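Local coordinates for protein thermostable monoacylglycerol lipase (Bacillus, PDB 4LHE) that probably hydrolyses monoacylglycerols to free fatty acid and glycerol, as a thermostable bacterial serine esterase of the alpha/beta hydrolase fold, at residues 37-42 / 227-232; 64-69 / 138-143. All blocks are in the same frame, centred on the assembly; numbering follows the deposited sequence.

Interaction 1 of 2, residues 37-42 / 227-232; sequences RPLAEA and VATLDY
Flat groups play a small part where Pro38 and Leu39 meet Thr229 and Leu230. The flat group here is the Thr229 carbonyl, met at its oxygen by Leu39 CD1, 4.0 Å away. Beside it, the puckered ring of Pro38 touches the Leu230 CD2 methyl through CG, at 4.3 Å. Leu39 carries most of the first segment's share. Its side chain crosses that of Thr229 at about a right angle, with CD1 also against Thr229 CB and CD2 set 4.0 Å from Thr229 CG2. CG of Leu39 lies anti to the carbonyl carbon (chi1 -83°), which carries the fork toward the loop, where both methyls touch Thr229. In the alpha/beta hydrolase fold this joins the start of helix 37-45 to the loop running from the last strand, 216-221, to helix 234-247, the loop that usually carries the catalytic histidine. Thr229 also lies near, without touching, the probable nucleophile elbow. Its methyl serves the helix while OG1 hydrogen-bonds Ser35 O, just before the helix, and its carbonyl oxygen accepts from Gln234 NE2. Around the contact, Leu39 also packs on Leu25 of strand 21-26 and on Ile238 of helix 234-247, and Pro38 touches Gln234. The loop holds its own turn with backbone bonds, among them Leu230 N to Val227 O at 3.2 Å.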
ATOM      1  N   ARG A  37       6.590  -4.815   7.072  1.00 24.16           N
ATOM      2  CA  ARG A  37       7.778  -4.808   7.931  1.00 24.30           C
ATOM      3  C   ARG A  37       9.038  -5.504   7.375  1.00 24.48           C
ATOM      4  O   ARG A  37      10.158  -5.042   7.633  1.00 24.40           O
ATOM      5  CB  ARG A  37       7.435  -5.368   9.329  1.00 25.83           C
ATOM      6  CG  ARG A  37       8.602  -5.281  10.327  1.00 27.00           C
ATOM      7  CD  ARG A  37       8.219  -5.774  11.724  1.00 27.91           C
ATOM      8  NE  ARG A  37       6.871  -5.352  12.068  1.00 29.13           N
ATOM      9  CZ  ARG A  37       6.561  -4.234  12.716  1.00 29.88           C
ATOM     10  NH1 ARG A  37       7.518  -3.414  13.126  1.00 28.79           N
ATOM     11  NH2 ARG A  37       5.274  -3.943  12.950  1.00 29.55           N
ATOM     12  N   PRO A  38       8.882  -6.617   6.635  1.00 23.86           N
ATOM     13  CA  PRO A  38      10.157  -7.194   6.182  1.00 24.03           C
ATOM     14  C   PRO A  38      10.855  -6.312   5.159  1.00 24.00           C
ATOM     15  O   PRO A  38      12.086  -6.273   5.129  1.00 23.83           O
ATOM     16  CB  PRO A  38       9.741  -8.518   5.539  1.00 24.23           C
ATOM     17  CG  PRO A  38       8.520  -8.908   6.285  1.00 25.10           C
ATOM     18  CD  PRO A  38       7.786  -7.595   6.563  1.00 24.81           C
ATOM     19  N   LEU A  39      10.086  -5.617   4.329  1.00 22.86           N
ATOM     20  CA  LEU A  39      10.663  -4.629   3.428  1.00 22.48           C
ATOM     21  C   LEU A  39      11.319  -3.495   4.216  1.00 23.48           C
ATOM     22  O   LEU A  39      12.478  -3.145   3.967  1.00 23.85           O
ATOM     23  CB  LEU A  39       9.584  -4.054   2.479  1.00 22.39           C
ATOM     24  CG  LEU A  39       9.246  -4.847   1.223  1.00 22.18           C
ATOM     25  CD1 LEU A  39       8.752  -6.226   1.550  1.00 22.71           C
ATOM     26  CD2 LEU A  39       8.185  -4.102   0.397  1.00 22.31           C
ATOM     27  N   ALA A  40      10.573  -2.919   5.160  1.00 23.38           N
ATOM     28  CA  ALA A  40      11.063  -1.781   5.936  1.00 23.44           C
ATOM     29  C   ALA A  40      12.386  -2.105   6.641  1.00 24.47           C
ATOM     30  O   ALA A  40      13.337  -1.299   6.615  1.00 24.75           O
ATOM     31  CB  ALA A  40      10.018  -1.368   6.944  1.00 24.12           C
ATOM     32  N   GLU A  41      12.447  -3.283   7.259  1.00 24.78           N
ATOM     33  CA  GLU A  41      13.655  -3.725   7.947  1.00 25.28           C
ATOM     34  C   GLU A  41      14.847  -3.918   7.011  1.00 25.83           C
ATOM     35  O   GLU A  41      15.952  -3.454   7.315  1.00 26.41           O
ATOM     36  CB  GLU A  41      13.388  -4.973   8.811  1.00 26.00           C
ATOM     37  CG  GLU A  41      12.467  -4.679  10.016  1.00 26.46           C
ATOM     38  CD  GLU A  41      12.158  -5.909  10.866  1.00 28.07           C
ATOM     39  OE1 GLU A  41      12.757  -6.980  10.625  1.00 28.80           O
ATOM     40  OE2 GLU A  41      11.324  -5.802  11.798  1.00 28.79           O
ATOM     41  N   ALA A  42      14.629  -4.582   5.874  1.00 25.49           N
ATOM     42  CA  ALA A  42      15.660  -4.684   4.830  1.00 26.27           C
ATOM     43  C   ALA A  42      16.157  -3.339   4.265  1.00 26.22           C
ATOM     44  O   ALA A  42      17.357  -3.196   3.991  1.00 26.58           O
ATOM     45  CB  ALA A  42      15.201  -5.590   3.705  1.00 25.51           C
ATOM     46  N   VAL A 227      -0.900 -10.866  -1.520  1.00 31.25           N
ATOM     47  CA  VAL A 227      -0.098 -10.312  -0.421  1.00 31.37           C
ATOM     48  C   VAL A 227       1.380 -10.595  -0.672  1.00 31.38           C
ATOM     49  O   VAL A 227       2.027 -11.300   0.099  1.00 32.24           O
ATOM     50  CB  VAL A 227      -0.496 -10.919   0.919  1.00 31.48           C
ATOM     51  CG1 VAL A 227       0.141 -10.128   2.088  1.00 30.50           C
ATOM     52  CG2 VAL A 227      -2.006 -10.905   1.051  1.00 31.19           C
ATOM     53  N   ALA A 228       1.899 -10.037  -1.764  1.00 31.21           N
ATOM     54  CA  ALA A 228       3.211 -10.407  -2.310  1.00 31.98           C
ATOM     55  C   ALA A 228       4.397 -10.069  -1.381  1.00 32.15           C
ATOM     56  O   ALA A 228       5.439 -10.715  -1.432  1.00 32.44           O
ATOM     57  CB  ALA A 228       3.386  -9.743  -3.688  1.00 31.49           C
ATOM     58  N   THR A 229       4.217  -9.060  -0.527  1.00 31.15           N
ATOM     59  CA  THR A 229       5.281  -8.581   0.361  1.00 30.31           C
ATOM     60  C   THR A 229       5.611  -9.603   1.443  1.00 31.53           C
ATOM     61  O   THR A 229       6.679  -9.555   2.064  1.00 30.88           O
ATOM     62  CB  THR A 229       4.871  -7.261   1.029  1.00 28.73           C
ATOM     63  OG1 THR A 229       3.592  -7.433   1.663  1.00 28.16           O
ATOM     64  CG2 THR A 229       4.766  -6.135  -0.006  1.00 27.57           C
ATOM     65  N   LEU A 230       4.680 -10.521   1.682  1.00 32.44           N
ATOM     66  CA  LEU A 230       4.893 -11.575   2.660  1.00 32.67           C
ATOM     67  C   LEU A 230       5.061 -12.932   1.974  1.00 34.07           C
ATOM     68  O   LEU A 230       5.334 -13.940   2.641  1.00 34.69           O
ATOM     69  CB  LEU A 230       3.700 -11.663   3.605  1.00 33.08           C
ATOM     70  CG  LEU A 230       3.376 -10.503   4.541  1.00 32.07           C
ATOM     71  CD1 LEU A 230       2.127 -10.844   5.345  1.00 32.78           C
ATOM     72  CD2 LEU A 230       4.517 -10.244   5.457  1.00 30.69           C
ATOM     73  N   ASP A 231       4.884 -12.961   0.653  1.00 34.12           N
ATOM     74  CA  ASP A 231       4.835 -14.226  -0.094  1.00 35.83           C
ATOM     75  C   ASP A 231       6.220 -14.665  -0.581  1.00 35.60           C
ATOM     76  O   ASP A 231       7.240 -14.059  -0.220  1.00 34.66           O
ATOM     77  CB  ASP A 231       3.866 -14.100  -1.277  1.00 35.97           C
ATOM     78  CG  ASP A 231       3.003 -15.333  -1.470  1.00 37.00           C
ATOM     79  OD1 ASP A 231       3.381 -16.429  -0.984  1.00 37.46           O
ATOM     80  OD2 ASP A 231       1.919 -15.202  -2.086  1.00 37.73           O
ATOM     81  N   TYR A 232       6.262 -15.702  -1.413  1.00 36.28           N
ATOM     82  CA  TYR A 232       7.544 -16.255  -1.872  1.00 37.56           C
ATOM     83  C   TYR A 232       8.412 -15.270  -2.670  1.00 36.65           C
ATOM     84  O   TYR A 232       9.637 -15.381  -2.677  1.00 36.34           O
ATOM     85  CB  TYR A 232       7.324 -17.543  -2.683  1.00 38.94           C
ATOM     86  CG  TYR A 232       6.852 -18.730  -1.872  1.00 39.82           C
ATOM     87  CD1 TYR A 232       7.638 -19.263  -0.849  1.00 39.88           C
ATOM     88  CD2 TYR A 232       5.633 -19.339  -2.146  1.00 41.25           C
ATOM     89  CE1 TYR A 232       7.206 -20.357  -0.115  1.00 41.07           C
ATOM     90  CE2 TYR A 232       5.193 -20.418  -1.416  1.00 41.65           C
ATOM     91  CZ  TYR A 232       5.984 -20.927  -0.407  1.00 42.16           C
ATOM     92  OH  TYR A 232       5.537 -22.019   0.307  1.00 43.68           O
TER

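Interaction 2 of 2, residues 64-69 / 138-143; sequences DMERTT and LPRYLD
Glu66, on the short helix 62-67, reaches over to Arg140 and Tyr141 at the edge of the small two-stranded antiparallel sheet 141-143/161-163. That sheet lies in the excursion between core strands 115-119 and 188-193, where alpha/beta hydrolases often carry a lid or cap. Along the helix, Asp64 first ties down the N-terminal region by accepting from the backbone N of Gln4 and Tyr5. Met65 faces inward, onto Phe29, His58 and Pro163. Glu66 does the reaching: CG lies anti to the backbone N (chi1 176°) and the extended chain brings the carboxylate to the guanidinium edge in a salt bridge. As modelled, the two planes are 18° apart, but OE1 and Arg140 NH1 stand too close, so the detail is doubtful. As placed, OE1 is also 3.1 Å from Tyr141 OH. A water donates to Glu66 OE2 (3.2 Å) and to Arg140 O (2.8 Å), adding a second link. Arg140 bends back over its neighbour, CG above the centre of the Tyr141 ring; the ring also meets Tyr62 edge-to-face. Further on, Met65 O accepts from both Thr68 N and Thr68 OG1, the hydroxyl at 2.7 Å.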
ATOM      1  N   ASP A  64     -13.256   0.562  14.791  1.00 44.88           N
ATOM      2  CA  ASP A  64     -12.392   1.716  14.578  1.00 43.18           C
ATOM      3  C   ASP A  64     -12.284   2.011  13.092  1.00 41.23           C
ATOM      4  O   ASP A  64     -12.505   3.138  12.653  1.00 41.72           O
ATOM      5  CB  ASP A  64     -10.998   1.444  15.151  1.00 42.12           C
ATOM      6  CG  ASP A  64     -10.953   1.567  16.665  1.00 45.26           C
ATOM      7  OD1 ASP A  64     -11.904   2.124  17.256  1.00 48.32           O
ATOM      8  OD2 ASP A  64      -9.962   1.110  17.268  1.00 44.23           O
ATOM      9  N   MET A  65     -11.935   0.985  12.323  1.00 40.22           N
ATOM     10  CA  MET A  65     -11.906   1.069  10.867  1.00 39.22           C
ATOM     11  C   MET A  65     -13.186   1.687  10.297  1.00 39.70           C
ATOM     12  O   MET A  65     -13.139   2.554   9.419  1.00 39.65           O
ATOM     13  CB  MET A  65     -11.730  -0.340  10.301  1.00 37.99           C
ATOM     14  CG  MET A  65     -11.960  -0.427   8.825  1.00 38.17           C
ATOM     15  SD  MET A  65     -10.424  -0.139   7.961  1.00 37.94           S
ATOM     16  CE  MET A  65     -10.836  -0.873   6.381  1.00 36.42           C
ATOM     17  N   GLU A  66     -14.328   1.254  10.820  1.00 42.13           N
ATOM     18  CA  GLU A  66     -15.633   1.654  10.291  1.00 44.37           C
ATOM     19  C   GLU A  66     -15.875   3.162  10.313  1.00 45.47           C
ATOM     20  O   GLU A  66     -16.499   3.708   9.401  1.00 46.83           O
ATOM     21  CB  GLU A  66     -16.745   0.945  11.066  1.00 47.46           C
ATOM     22  CG  GLU A  66     -18.129   1.377  10.652  1.00 51.02           C
ATOM     23  CD  GLU A  66     -19.202   0.464  11.177  1.00 54.31           C
ATOM     24  OE1 GLU A  66     -19.112   0.012  12.343  1.00 55.06           O
ATOM     25  OE2 GLU A  66     -20.140   0.201  10.409  1.00 55.96           O
ATOM     26  N   ARG A  67     -15.373   3.844  11.336  1.00 45.96           N
ATOM     27  CA  ARG A  67     -15.649   5.280  11.461  0.85 47.75           C
ATOM     28  C   ARG A  67     -14.657   6.175  10.705  1.00 45.57           C
ATOM     29  O   ARG A  67     -14.903   7.372  10.546  1.00 46.69           O
ATOM     30  CB  ARG A  67     -15.781   5.702  12.937  1.00 50.40           C
ATOM     31  CG  ARG A  67     -14.490   5.721  13.745  0.87 48.87           C
ATOM     32  CD  ARG A  67     -14.612   6.583  15.018  0.80 52.51           C
ATOM     33  NE  ARG A  67     -15.242   5.892  16.150  1.00 55.36           N
ATOM     34  CZ  ARG A  67     -15.669   6.495  17.261  1.00 58.78           C
ATOM     35  NH1 ARG A  67     -15.557   7.811  17.410  1.00 60.47           N
ATOM     36  NH2 ARG A  67     -16.224   5.781  18.232  0.90 61.23           N
ATOM     37  N   THR A  68     -13.547   5.600  10.233  1.00 42.67           N
ATOM     38  CA  THR A  68     -12.574   6.365   9.455  1.00 40.14           C
ATOM     39  C   THR A  68     -13.036   6.578   8.025  1.00 40.75           C
ATOM     40  O   THR A  68     -13.828   5.791   7.493  1.00 41.14           O
ATOM     41  CB  THR A  68     -11.198   5.679   9.391  1.00 37.77           C
ATOM     42  OG1 THR A  68     -11.305   4.447   8.651  1.00 37.16           O
ATOM     43  CG2 THR A  68     -10.678   5.408  10.779  1.00 37.83           C
ATOM     44  N   THR A  69     -12.531   7.647   7.407  1.00 39.85           N
ATOM     45  CA  THR A  69     -12.765   7.906   5.995  1.00 39.39           C
ATOM     46  C   THR A  69     -11.435   7.723   5.277  1.00 36.96           C
ATOM     47  O   THR A  69     -10.395   7.658   5.929  1.00 35.78           O
ATOM     48  CB  THR A  69     -13.226   9.352   5.771  1.00 41.86           C
ATOM     49  OG1 THR A  69     -12.113  10.237   5.969  1.00 41.21           O
ATOM     50  CG2 THR A  69     -14.349   9.713   6.745  1.00 44.25           C
ATOM     51  N   LEU A 138     -26.911  -4.260   1.637  1.00 71.07           N
ATOM     52  CA  LEU A 138     -26.341  -3.315   2.606  1.00 68.29           C
ATOM     53  C   LEU A 138     -26.121  -3.913   3.999  1.00 67.29           C
ATOM     54  O   LEU A 138     -26.573  -3.344   4.997  1.00 66.63           O
ATOM     55  CB  LEU A 138     -27.033  -1.949   2.711  1.00 68.19           C
ATOM     56  CG  LEU A 138     -26.622  -0.931   1.643  1.00 67.00           C
ATOM     57  CD1 LEU A 138     -25.128  -1.015   1.366  1.00 64.00           C
ATOM     58  CD2 LEU A 138     -27.391  -1.126   0.363  1.00 69.05           C
ATOM     59  N   PRO A 139     -25.406  -5.050   4.078  1.00 66.74           N
ATOM     60  CA  PRO A 139     -25.022  -5.467   5.429  1.00 65.24           C
ATOM     61  C   PRO A 139     -24.010  -4.471   5.988  1.00 62.53           C
ATOM     62  O   PRO A 139     -23.335  -3.782   5.214  1.00 60.93           O
ATOM     63  CB  PRO A 139     -24.369  -6.830   5.203  1.00 65.27           C
ATOM     64  CG  PRO A 139     -23.885  -6.787   3.791  1.00 66.17           C
ATOM     65  CD  PRO A 139     -24.856  -5.938   3.036  1.00 67.60           C
ATOM     66  N   ARG A 140     -23.929  -4.360   7.309  1.00 61.47           N
ATOM     67  CA  ARG A 140     -22.939  -3.491   7.916  1.00 59.38           C
ATOM     68  C   ARG A 140     -21.539  -4.008   7.605  1.00 58.58           C
ATOM     69  O   ARG A 140     -20.647  -3.239   7.244  1.00 56.25           O
ATOM     70  CB  ARG A 140     -23.133  -3.436   9.425  1.00 59.13           C
ATOM     71  CG  ARG A 140     -22.014  -2.701  10.125  1.00 57.33           C
ATOM     72  CD  ARG A 140     -22.535  -1.569  10.980  1.00 57.09           C
ATOM     73  NE  ARG A 140     -22.835  -1.954  12.357  1.00 57.53           N
ATOM     74  CZ  ARG A 140     -22.182  -1.508  13.428  1.00 55.86           C
ATOM     75  NH1 ARG A 140     -21.173  -0.664  13.299  1.00 54.48           N
ATOM     76  NH2 ARG A 140     -22.548  -1.901  14.640  1.00 57.14           N
ATOM     77  N   TYR A 141     -21.369  -5.321   7.741  1.00 59.33           N
ATOM     78  CA  TYR A 141     -20.067  -5.956   7.596  1.00 58.64           C
ATOM     79  C   TYR A 141     -20.123  -7.085   6.584  1.00 60.29           C
ATOM     80  O   TYR A 141     -21.149  -7.758   6.450  1.00 61.46           O
ATOM     81  CB  TYR A 141     -19.631  -6.563   8.928  1.00 58.52           C
ATOM     82  CG  TYR A 141     -19.520  -5.595  10.076  1.00 57.07           C
ATOM     83  CD1 TYR A 141     -18.492  -4.662  10.122  1.00 54.90           C
ATOM     84  CD2 TYR A 141     -20.415  -5.644  11.140  1.00 57.88           C
ATOM     85  CE1 TYR A 141     -18.374  -3.785  11.181  1.00 54.22           C
ATOM     86  CE2 TYR A 141     -20.307  -4.771  12.205  1.00 56.77           C
ATOM     87  CZ  TYR A 141     -19.285  -3.841  12.219  1.00 55.44           C
ATOM     88  OH  TYR A 141     -19.165  -2.960  13.270  1.00 54.03           O
ATOM     89  N   LEU A 142     -19.011  -7.296   5.880  1.00 59.22           N
ATOM     90  CA  LEU A 142     -18.815  -8.508   5.096  1.00 60.28           C
ATOM     91  C   LEU A 142     -17.726  -9.320   5.762  1.00 59.65           C
ATOM     92  O   LEU A 142     -16.710  -8.765   6.185  1.00 57.95           O
ATOM     93  CB  LEU A 142     -18.352  -8.176   3.689  1.00 59.69           C
ATOM     94  CG  LEU A 142     -19.012  -6.993   3.015  1.00 59.55           C
ATOM     95  CD1 LEU A 142     -18.336  -6.850   1.711  1.00 59.82           C
ATOM     96  CD2 LEU A 142     -20.494  -7.237   2.815  1.00 62.55           C
ATOM     97  N   ASP A 143     -17.935 -10.628   5.860  1.00 61.48           N
ATOM     98  CA  ASP A 143     -16.911 -11.504   6.415  1.00 61.87           C
ATOM     99  C   ASP A 143     -15.762 -11.534   5.421  1.00 60.74           C
ATOM    100  O   ASP A 143     -15.982 -11.572   4.208  1.00 61.56           O
ATOM    101  CB  ASP A 143     -17.456 -12.913   6.667  1.00 63.74           C
ATOM    102  CG  ASP A 143     -18.692 -12.912   7.550  1.00 64.91           C
ATOM    103  OD1 ASP A 143     -18.994 -11.857   8.145  1.00 64.33           O
ATOM    104  OD2 ASP A 143     -19.364 -13.964   7.651  1.00 67.54           O
TER
HETATM  105  O   HOH W   1     -20.294  -0.492   7.321  1.00 39.38           O

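Interaction 1 is a buried contact and interaction 2 a surface one; their centres are 27 Å apart and their nearest atoms about 14 Å, so they do not touch. No helix or strand is shared. Interaction 1 packs a helix lying on the main sheet against the loop after its last strand, and methyls and a proline ring do the work while hydroxyl and carbonyl groups find partners outside the two segments. Interaction 2 ties a short helix to the small accessory sheet through charge and a bridging water, as suits a more exposed place. Both segments of interaction 2 fall within the sequence between those of interaction 1.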